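ASCH domain-containing protein (PDB 2Z0T) is of unknown function but carries an ASCH domain of the PUA-like clan and probably binds RNA. Local coordinates at residues Y57-F60 and K61-L64. Sequence-based numbering, arbitrary orientation.
Sequences YSSF and KEML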
loop_
_atom_site.group_PDB
_atom_site.type_symbol
_atom_site.label_atom_id
_atom_site.label_comp_id
_atom_site.label_asym_id
_atom_site.label_seq_id
_atom_site.Cartn_x
_atom_site.Cartn_y
_atom_site.Cartn_z
ATOM N N TYR A 57 5.609 -7.647 6.118
ATOM C CA TYR A 57 7.066 -7.593 6.171
ATOM C C TYR A 57 7.541 -6.819 7.397
ATOM O O TYR A 57 6.752 -6.167 8.076
ATOM C CB TYR A 57 7.591 -6.919 4.901
ATOM C CG TYR A 57 7.178 -7.632 3.630
ATOM C CD1 TYR A 57 7.920 -8.704 3.137
ATOM C CD2 TYR A 57 6.021 -7.258 2.945
ATOM C CE1 TYR A 57 7.518 -9.389 1.989
ATOM C CE2 TYR A 57 5.611 -7.936 1.800
ATOM C CZ TYR A 57 6.364 -8.999 1.328
ATOM O OH TYR A 57 5.958 -9.675 0.202
ATOM N N SER A 58 8.838 -6.897 7.683
ATOM C CA SER A 58 9.387 -6.191 8.830
ATOM C C SER A 58 9.751 -4.752 8.467
ATOM O O SER A 58 9.934 -3.916 9.350
ATOM C CB SER A 58 10.633 -6.914 9.352
ATOM O OG SER A 58 11.691 -6.821 8.416
ATOM N N SER A 59 9.852 -4.463 7.171
ATOM C CA SER A 59 10.220 -3.120 6.729
ATOM C C SER A 59 9.748 -2.794 5.318
ATOM O O SER A 59 9.389 -3.685 4.545
ATOM C CB SER A 59 11.742 -2.954 6.781
ATOM O OG SER A 59 12.368 -3.729 5.771
ATOM N N PHE A 60 9.763 -1.506 4.985
ATOM C CA PHE A 60 9.362 -1.064 3.658
ATOM C C PHE A 60 10.379 -1.551 2.633
ATOM O O PHE A 60 10.024 -1.902 1.513
ATOM C CB PHE A 60 9.256 0.465 3.622
ATOM C CG PHE A 60 8.054 0.999 4.353
ATOM C CD1 PHE A 60 6.769 0.718 3.896
ATOM C CD2 PHE A 60 8.203 1.755 5.511
ATOM C CE1 PHE A 60 5.646 1.180 4.585
ATOM C CE2 PHE A 60 7.088 2.221 6.210
ATOM C CZ PHE A 60 5.806 1.931 5.745
ATOM N N LYS A 61 11.648 -1.571 3.027
ATOM C CA LYS A 61 12.710 -2.036 2.144
ATOM C C LYS A 61 12.436 -3.476 1.698
ATOM O O LYS A 61 12.441 -3.774 0.503
ATOM C CB LYS A 61 14.059 -1.958 2.868
ATOM C CG LYS A 61 15.248 -2.500 2.081
ATOM C CD LYS A 61 16.539 -2.303 2.865
ATOM C CE LYS A 61 17.739 -2.920 2.157
ATOM N NZ LYS A 61 17.656 -4.409 2.105
ATOM N N GLU A 62 12.191 -4.361 2.657
ATOM C CA GLU A 62 11.920 -5.762 2.347
ATOM C C GLU A 62 10.636 -5.939 1.546
ATOM O O GLU A 62 10.578 -6.752 0.625
ATOM C CB GLU A 62 11.854 -6.587 3.633
ATOM C CG GLU A 62 13.208 -6.736 4.305
ATOM C CD GLU A 62 13.160 -7.627 5.524
ATOM O OE1 GLU A 62 12.763 -8.804 5.385
ATOM O OE2 GLU A 62 13.525 -7.152 6.620
ATOM N N MET A 63 9.607 -5.173 1.897
ATOM C CA MET A 63 8.341 -5.245 1.181
ATOM C C MET A 63 8.562 -4.871 -0.286
ATOM O O MET A 63 8.098 -5.567 -1.187
ATOM C CB MET A 63 7.316 -4.302 1.827
ATOM C CG MET A 63 5.923 -4.340 1.198
ATOM S SD MET A 63 5.733 -3.202 -0.194
ATOM C CE MET A 63 5.699 -1.643 0.693
ATOM N N LEU A 64 9.288 -3.780 -0.528
ATOM C CA LEU A 64 9.549 -3.340 -1.894
ATOM C C LEU A 64 10.375 -4.339 -2.703
ATOM O O LEU A 64 10.102 -4.564 -3.880
ATOM C CB LEU A 64 10.248 -1.972 -1.886
ATOM C CG LEU A 64 9.386 -0.796 -1.410
ATOM C CD1 LEU A 64 10.221 0.475 -1.363
ATOM C CD2 LEU A 64 8.198 -0.616 -2.344
HETATM O O HOH W 1 10.121 -9.073 6.225
HETATM O O HOH W 2 14.928 -4.238 6.336
#
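Ser59 caps helix 60-67 by accepting a bond from Glu62 N, and this N-cap marks where the chain passes from strand 47-57 into the helix, a strand-to-helix junction of the ASCH domain. The hydrogen bond from Glu62 N to Ser59 OG, 3.2 Å long, is nearly straight (170°). Serine suits the place because its short arm, with OG set between the backbone N and the carbonyl carbon (chi1 70°), meets an amide at the helix start, where no earlier turn supplies carbonyls. Helical bonding then begins with Met63 N to Ser59 O at 3.0 Å and continues with Leu64 N to Phe60 O.

The tight part lies on the inner side. Met63 CA sits over one face of the Tyr57 ring, 3.7 Å from its centroid, a CH-pi contact, while Met63 CG comes within 3.4 Å of Tyr57 CD2 and the two side chains cross at about a right angle. A flexible methionine can bend from there to bring CE to the edge of the Phe60 ring; Val100 and Ala102 of strand 100-107 also touch it. A large aromatic suits buried Phe60, which stacks with Tyr86. Tyrosine joins a flat apolar face to a polar end, its OH hydrogen-bonded to Glu67. With an alanine in place of Tyr57, Met63 would probably lose the flat surface its backbone rests on, and Glu67 its phenol partner.

The solvent side is looser and wetter, fit for a charged residue. Glu62, exposed and extended beyond CG, reaches back beside the two serines. One water donates to its OE1 and accepts from Ser58 N; another, 2.7 Å from Ser59 OG, donates to Glu62 OE2.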